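Local coordinates for protein phosphatidylserine synthase (Haemophilus influenzae, PDB 3HSI) that belongs to the phospholipase D superfamily of enzymes and carries two sheet-and-helix units of that type in a single chain, at residues E44-A49 with Q67-E72; V130-R135 with L389-G394; E429-Y434 with L441-A446. One frame throughout, in Å; residues are numbered along the deposited sequence.

Contact 1: E44-A49 with Q67-E72; sequences ELIRNA and QEILDE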
# COMPACT_ATOMS: atom_id res chain seq x y z
N GLU C 44 -15.19 5.25 36.50
CA GLU C 44 -15.57 4.32 37.57
C GLU C 44 -14.66 3.06 37.59
O GLU C 44 -14.27 2.54 38.67
CB GLU C 44 -17.02 3.90 37.31
CG GLU C 44 -17.69 3.28 38.48
CD GLU C 44 -19.18 3.07 38.24
OE1 GLU C 44 -19.71 3.56 37.21
OE2 GLU C 44 -19.83 2.41 39.09
N LEU C 45 -14.34 2.59 36.40
CA LEU C 45 -13.49 1.42 36.25
C LEU C 45 -12.03 1.70 36.66
O LEU C 45 -11.39 0.84 37.31
CB LEU C 45 -13.56 0.87 34.80
CG LEU C 45 -14.87 0.12 34.53
CD1 LEU C 45 -14.89 -0.33 33.08
CD2 LEU C 45 -15.08 -1.07 35.52
N ILE C 46 -11.53 2.90 36.33
CA ILE C 46 -10.18 3.30 36.71
C ILE C 46 -10.09 3.40 38.24
O ILE C 46 -9.16 2.84 38.84
CB ILE C 46 -9.73 4.62 36.05
CG1 ILE C 46 -9.47 4.42 34.54
CG2 ILE C 46 -8.46 5.19 36.72
CD1 ILE C 46 -9.38 5.73 33.76
N ARG C 47 -11.08 4.06 38.86
CA ARG C 47 -11.09 4.27 40.32
C ARG C 47 -11.14 2.99 41.11
O ARG C 47 -10.68 2.95 42.24
CB ARG C 47 -12.25 5.15 40.76
CG ARG C 47 -12.11 6.59 40.33
CD ARG C 47 -13.35 7.43 40.56
NE ARG C 47 -13.02 8.82 40.27
CZ ARG C 47 -13.89 9.84 40.30
NH1 ARG C 47 -15.16 9.63 40.59
NH2 ARG C 47 -13.47 11.06 40.02
N ASN C 48 -11.73 1.96 40.53
CA ASN C 48 -11.87 0.71 41.27
C ASN C 48 -10.82 -0.33 40.99
O ASN C 48 -10.76 -1.33 41.70
CB ASN C 48 -13.28 0.17 41.10
CG ASN C 48 -14.28 1.04 41.79
OD1 ASN C 48 -14.32 1.09 43.03
ND2 ASN C 48 -15.03 1.81 41.01
N ALA C 49 -9.97 -0.08 40.00
CA ALA C 49 -8.94 -1.02 39.59
C ALA C 49 -7.94 -1.28 40.70
O ALA C 49 -7.49 -0.34 41.37
CB ALA C 49 -8.22 -0.52 38.35
N GLN C 67 -6.97 14.78 29.76
CA GLN C 67 -6.36 15.18 30.99
C GLN C 67 -7.13 14.65 32.19
O GLN C 67 -6.52 14.19 33.16
CB GLN C 67 -6.27 16.71 31.06
CG GLN C 67 -5.61 17.26 32.35
CD GLN C 67 -4.10 17.00 32.39
OE1 GLN C 67 -3.35 17.52 31.56
NE2 GLN C 67 -3.66 16.16 33.35
N GLU C 68 -8.45 14.72 32.13
CA GLU C 68 -9.30 14.20 33.19
C GLU C 68 -9.07 12.69 33.33
O GLU C 68 -8.90 12.18 34.44
CB GLU C 68 -10.75 14.48 32.90
CG GLU C 68 -11.66 14.27 34.10
CD GLU C 68 -13.12 14.59 33.83
OE1 GLU C 68 -13.43 15.23 32.78
OE2 GLU C 68 -13.96 14.20 34.67
N ILE C 69 -9.00 11.98 32.21
CA ILE C 69 -8.80 10.53 32.30
C ILE C 69 -7.42 10.20 32.84
O ILE C 69 -7.29 9.36 33.74
CB ILE C 69 -9.10 9.77 30.98
CG1 ILE C 69 -10.53 10.04 30.49
CG2 ILE C 69 -8.88 8.27 31.16
CD1 ILE C 69 -11.61 10.00 31.58
N LEU C 70 -6.39 10.88 32.32
CA LEU C 70 -5.02 10.60 32.76
C LEU C 70 -4.82 10.95 34.23
O LEU C 70 -4.11 10.25 34.95
CB LEU C 70 -4.01 11.32 31.88
CG LEU C 70 -2.54 10.97 32.08
CD1 LEU C 70 -2.35 9.45 32.03
CD2 LEU C 70 -1.66 11.67 31.04
N ASP C 71 -5.47 12.03 34.68
CA ASP C 71 -5.53 12.38 36.11
C ASP C 71 -6.09 11.27 36.99
O ASP C 71 -5.58 11.05 38.09
CB ASP C 71 -6.36 13.63 36.33
CG ASP C 71 -5.63 14.87 35.94
OD1 ASP C 71 -4.38 14.83 35.86
OD2 ASP C 71 -6.30 15.89 35.68
N GLU C 72 -7.16 10.62 36.53
CA GLU C 72 -7.72 9.46 37.23
C GLU C 72 -6.71 8.32 37.36
O GLU C 72 -6.62 7.71 38.43
CB GLU C 72 -9.02 8.95 36.59
CG GLU C 72 -10.20 9.93 36.65
CD GLU C 72 -10.72 10.20 38.04
OE1 GLU C 72 -10.47 9.41 38.99
OE2 GLU C 72 -11.38 11.24 38.19
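Helices 35-48 and 64-79 pack side by side on the sheet that holds strands 52-56, 84-90 and 146-148, and R47 of the first takes hold of the E72 carboxylate of the second side-on with two nitrogens, one to each oxygen. Its NE reaches E72 OE1 at 2.9 Å in a fairly straight bond (162°), while R47 NH2 meets E72 OE2 at 2.8 Å in a more bent one. The two planes stand 64° apart: OE1 lies in the guanidinium plane yet is approached from above the carboxylate, and OE2 is met on its syn side but tilted out of both planes. R47 reaches across with a chain extended from CG to NE; E72 is bent at chi2, which turns its carboxylate toward the R47 guanidinium. Helix 64-79 is the connection of a beta-alpha-beta crossover between the parallel strands 52-56 and 84-90, and the axes of the short segments 44-48 and 67-72 come within 10.1 Å, 20° from parallel. Beneath the salt bridge the contact is apolar and buried. I46 CG2 rests 3.6 Å from the backbone E72 O and 3.8 Å from E72 CB, and I46 CD1 reaches I69 CG2 at 3.7 Å, the two isoleucine side chains crossing at about a right angle. F148 of strand 146-148 touches I46 from the sheet, and I73 and V76 extend the apolar surface along helix 64-79.

Contact 2: V130-R135 with L389-G394; sequences VPINTR and LDAENG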
# COMPACT_ATOMS: atom_id res chain seq x y z
N VAL C 130 2.93 2.12 19.39
CA VAL C 130 3.02 0.91 18.56
C VAL C 130 3.02 1.32 17.09
O VAL C 130 2.06 1.90 16.62
CB VAL C 130 1.79 -0.01 18.82
CG1 VAL C 130 1.81 -1.21 17.89
CG2 VAL C 130 1.69 -0.41 20.28
N PRO C 131 4.09 1.02 16.36
CA PRO C 131 4.07 1.33 14.91
C PRO C 131 3.68 0.12 14.04
O PRO C 131 4.43 -0.88 13.98
CB PRO C 131 5.51 1.73 14.63
CG PRO C 131 6.35 0.97 15.74
CD PRO C 131 5.39 0.44 16.78
N ILE C 132 2.55 0.23 13.35
CA ILE C 132 2.01 -0.87 12.56
C ILE C 132 2.62 -0.89 11.15
O ILE C 132 2.49 -1.87 10.40
CB ILE C 132 0.48 -0.80 12.54
CG1 ILE C 132 -0.07 -1.09 13.95
CG2 ILE C 132 -0.13 -1.73 11.49
CD1 ILE C 132 0.47 -2.42 14.55
N ASN C 133 3.30 0.18 10.79
CA ASN C 133 4.06 0.21 9.55
C ASN C 133 5.03 1.35 9.69
O ASN C 133 4.95 2.10 10.66
CB ASN C 133 3.17 0.39 8.31
CG ASN C 133 3.71 -0.36 7.10
OD1 ASN C 133 4.93 -0.46 6.91
ND2 ASN C 133 2.82 -0.90 6.29
N THR C 134 5.92 1.49 8.71
CA THR C 134 7.02 2.45 8.74
C THR C 134 6.54 3.88 8.46
O THR C 134 7.25 4.84 8.77
CB THR C 134 8.12 2.08 7.73
OG1 THR C 134 7.58 2.10 6.41
CG2 THR C 134 8.70 0.69 8.00
N ARG C 135 5.35 3.99 7.88
CA ARG C 135 4.65 5.25 7.63
C ARG C 135 3.19 5.09 8.00
O ARG C 135 2.55 4.10 7.64
CB ARG C 135 4.77 5.64 6.16
CG ARG C 135 5.90 6.64 5.93
CD ARG C 135 6.81 6.19 4.83
NE ARG C 135 8.07 6.94 4.82
CZ ARG C 135 9.27 6.41 4.57
NH1 ARG C 135 9.40 5.10 4.31
NH2 ARG C 135 10.37 7.18 4.57
N LEU C 389 -4.14 -2.61 5.34
CA LEU C 389 -3.11 -1.81 5.99
C LEU C 389 -3.14 -1.86 7.53
O LEU C 389 -2.09 -1.99 8.15
CB LEU C 389 -3.15 -0.37 5.50
CG LEU C 389 -3.14 -0.19 3.97
CD1 LEU C 389 -3.40 1.27 3.58
CD2 LEU C 389 -1.81 -0.68 3.39
N ASP C 390 -4.32 -1.78 8.13
CA ASP C 390 -4.39 -1.51 9.60
C ASP C 390 -4.47 -2.75 10.49
O ASP C 390 -4.87 -3.83 10.04
CB ASP C 390 -5.53 -0.55 9.94
CG ASP C 390 -5.44 0.79 9.20
OD1 ASP C 390 -4.33 1.24 8.84
OD2 ASP C 390 -6.48 1.43 9.00
N ALA C 391 -4.07 -2.61 11.76
CA ALA C 391 -4.18 -3.73 12.68
C ALA C 391 -5.50 -3.61 13.40
O ALA C 391 -5.83 -2.57 13.98
CB ALA C 391 -2.98 -3.78 13.63
N GLU C 392 -6.30 -4.68 13.33
CA GLU C 392 -7.67 -4.67 13.81
C GLU C 392 -7.96 -5.80 14.77
O GLU C 392 -7.27 -6.84 14.76
CB GLU C 392 -8.65 -4.79 12.62
CG GLU C 392 -8.38 -3.85 11.44
CD GLU C 392 -9.05 -2.49 11.62
OE1 GLU C 392 -9.68 -2.26 12.68
OE2 GLU C 392 -8.97 -1.66 10.70
N ASN C 393 -9.01 -5.63 15.58
CA ASN C 393 -9.51 -6.77 16.32
C ASN C 393 -11.05 -6.81 16.42
O ASN C 393 -11.73 -5.93 15.90
CB ASN C 393 -8.82 -6.92 17.67
CG ASN C 393 -9.25 -5.87 18.69
OD1 ASN C 393 -9.84 -4.84 18.34
ND2 ASN C 393 -8.94 -6.12 19.97
N GLY C 394 -11.58 -7.85 17.05
CA GLY C 394 -13.00 -7.99 17.21
C GLY C 394 -13.39 -8.97 18.31
O GLY C 394 -12.64 -9.90 18.64
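I132 CG2 lies over one face of the peptide joining D390 to A391, 4.0 Å from A391 N, and 3.9 Å from L389 O. Next along the chain, the N133 side-chain amide is fixed at its oxygen: N133 OD1 accepts the T134 N-H at 2.8 Å, in the carbonyl plane and on a lone pair, and R388 of the second subunit adds a weak hydrogen bond to the same atom.

The apolar touch itself is small and entirely buried. I132 turns its CG1 branch to lie beside the backbone N (chi1 -68°), and the bend at chi2 brings I132 CD1 to 3.8 Å from A391 CB, with I132 CG1 4.0 Å from the same methyl. The loop following strand 127-130 of one mixed sheet here meets strand 391-398 of the other, so the contact lies between the two sheets of the chain. What ties the backbones together comes from outside: NH1 of R223, on helix 216-229, donates to both I132 O and L389 O, so one arginine bridges the two segments.

D390 leaves the backbone on the side away from the loop. A391, on strand 391-398, bonds through its backbone to V140 and H142, the latter on strand 141-142, which carries part of the phospholipase D active-site motif, while L252 of strand 245-252 touches both I132 and A391 and helix 216-229 lies against the 130-135 loop.

Contact 3: E429-Y434 with L441-A446; sequences EELNQY and LLKKFA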
# COMPACT_ATOMS: atom_id res chain seq x y z
N GLU C 429 -28.28 14.41 -2.00
CA GLU C 429 -27.84 15.46 -2.89
C GLU C 429 -26.99 15.00 -4.08
O GLU C 429 -26.07 14.19 -3.95
CB GLU C 429 -27.05 16.50 -2.11
CG GLU C 429 -27.92 17.42 -1.29
CD GLU C 429 -27.13 18.60 -0.75
OE1 GLU C 429 -26.12 18.38 -0.05
OE2 GLU C 429 -27.52 19.76 -1.03
N GLU C 430 -27.31 15.54 -5.24
CA GLU C 430 -26.52 15.35 -6.44
C GLU C 430 -25.40 16.40 -6.49
O GLU C 430 -25.48 17.46 -5.83
CB GLU C 430 -27.41 15.45 -7.66
N LEU C 431 -24.38 16.10 -7.29
CA LEU C 431 -23.15 16.89 -7.38
C LEU C 431 -23.38 18.39 -7.65
O LEU C 431 -22.68 19.22 -7.07
CB LEU C 431 -22.22 16.24 -8.42
CG LEU C 431 -20.93 16.83 -8.94
CD1 LEU C 431 -19.74 16.46 -8.07
CD2 LEU C 431 -20.73 16.29 -10.34
N ASN C 432 -24.37 18.72 -8.47
CA ASN C 432 -24.69 20.13 -8.78
C ASN C 432 -25.16 20.92 -7.57
O ASN C 432 -25.06 22.15 -7.55
CB ASN C 432 -25.74 20.23 -9.90
N GLN C 433 -25.67 20.24 -6.56
CA GLN C 433 -26.07 20.91 -5.34
C GLN C 433 -24.88 21.08 -4.36
O GLN C 433 -25.02 21.68 -3.30
CB GLN C 433 -27.22 20.18 -4.69
N TYR C 434 -23.71 20.55 -4.73
CA TYR C 434 -22.52 20.64 -3.88
C TYR C 434 -21.81 22.00 -4.00
O TYR C 434 -21.86 22.62 -5.06
CB TYR C 434 -21.51 19.55 -4.25
CG TYR C 434 -21.89 18.14 -3.86
CD1 TYR C 434 -22.99 17.87 -3.02
CD2 TYR C 434 -21.12 17.07 -4.31
CE1 TYR C 434 -23.33 16.54 -2.67
CE2 TYR C 434 -21.42 15.75 -3.96
CZ TYR C 434 -22.52 15.50 -3.15
OH TYR C 434 -22.76 14.19 -2.82
N LEU C 441 -13.14 19.67 -7.30
CA LEU C 441 -12.25 18.67 -6.78
C LEU C 441 -12.69 17.28 -7.20
O LEU C 441 -11.87 16.52 -7.72
CB LEU C 441 -12.19 18.79 -5.25
CG LEU C 441 -10.98 18.20 -4.54
CD1 LEU C 441 -9.71 18.51 -5.30
CD2 LEU C 441 -10.92 18.81 -3.14
N LEU C 442 -13.97 16.96 -6.99
CA LEU C 442 -14.48 15.62 -7.28
C LEU C 442 -14.35 15.30 -8.77
O LEU C 442 -13.99 14.18 -9.15
CB LEU C 442 -15.92 15.43 -6.78
CG LEU C 442 -16.15 15.37 -5.26
CD1 LEU C 442 -17.65 15.35 -4.95
CD2 LEU C 442 -15.44 14.18 -4.56
N LYS C 443 -14.63 16.29 -9.62
CA LYS C 443 -14.46 16.16 -11.06
C LYS C 443 -13.02 15.89 -11.42
O LYS C 443 -12.75 15.02 -12.24
CB LYS C 443 -14.94 17.42 -11.78
CG LYS C 443 -16.34 17.31 -12.28
CD LYS C 443 -17.07 18.60 -12.09
CE LYS C 443 -18.52 18.50 -12.57
NZ LYS C 443 -19.43 19.39 -11.75
N LYS C 444 -12.11 16.65 -10.83
CA LYS C 444 -10.68 16.48 -11.08
C LYS C 444 -10.21 15.06 -10.72
O LYS C 444 -9.53 14.38 -11.52
CB LYS C 444 -9.89 17.53 -10.28
CG LYS C 444 -9.66 18.87 -10.99
CD LYS C 444 -9.15 19.97 -10.04
CE LYS C 444 -8.54 19.40 -8.75
NZ LYS C 444 -7.54 20.32 -8.12
N PHE C 445 -10.57 14.61 -9.52
CA PHE C 445 -10.20 13.30 -9.05
C PHE C 445 -10.80 12.18 -9.90
O PHE C 445 -10.06 11.30 -10.38
CB PHE C 445 -10.53 13.15 -7.58
CG PHE C 445 -9.47 13.70 -6.68
CD1 PHE C 445 -8.93 12.92 -5.65
CD2 PHE C 445 -9.00 15.00 -6.86
CE1 PHE C 445 -7.93 13.45 -4.82
CE2 PHE C 445 -8.00 15.52 -6.05
CZ PHE C 445 -7.46 14.76 -5.02
N ALA C 446 -12.12 12.23 -10.12
CA ALA C 446 -12.84 11.23 -10.91
C ALA C 446 -12.25 11.01 -12.32
O ALA C 446 -12.20 9.88 -12.81
CB ALA C 446 -14.33 11.57 -11.00
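L431 and L442 meet where a 3-10 turn, residues 431-433, folds back against helix 436-447, the helix that the chain enters directly after it. The tight part is built round one methyl. L442 CD1 lies 3.9 Å from L431 CD1 and equally 3.9 Å from Y434 CE2, so a single leucine branch fills the angle between an aliphatic side chain and an aromatic ring. It reaches the tyrosine at its edge, near the ring plane, and the two side chains cross at about a right angle; the leucines instead slide past each other in opposite directions. L431 has CG opposite its backbone N (chi1 172°), which sends the branch out toward the helix. One face of the Y434 ring is occupied by the chain just before it, E430 O and L431 CA, both 3.7 Å above the plane and displaced toward the rim. Helix 327-341 packs against the same two residues, Y434 and L442: L330 lies on L442, Y329 meets Y434 edge-to-face, and E332 accepts the hydrogen bond of the Y434 hydroxyl.

The other side is much looser. K443 is exposed, and its chain, bent at chi2 and chi4, comes back across the outer methyl of L431, with CE 3.8 Å and NZ 3.6 Å from L431 CD2. This is no more than a charged end passing an aliphatic branch, and a crystal neighbour touches both residues, so their placement may partly reflect the lattice. On another face of the same helix, F445 and K444 pack against M323 and L441 of the second subunit. The turn is held by its own backbone, Q433 N bonding to E430 O and Y434 N to L431 O, each at 2.9 Å.

Overall arrangement
The three contacts follow one another along the chain without touching. The centre of contact 2 lies nearest the chain's centre, about 12 Å from it, and the contact is purely buried; contact 1 is buried too, its centre about 22 Å from the chain's centre, with a salt bridge at its exposed margin. Contact 3, its centre about 29 Å from that of the chain and across it from contact 1, is only partly buried. They share no helix or strand: helix meets helix in contact 1, loop meets strand in contact 2, and turn meets helix in contact 3. Contacts 2 and 3 adjoin the second subunit, whereas contact 1 does not. Only contact 1 bonds side chain to side chain across its segments.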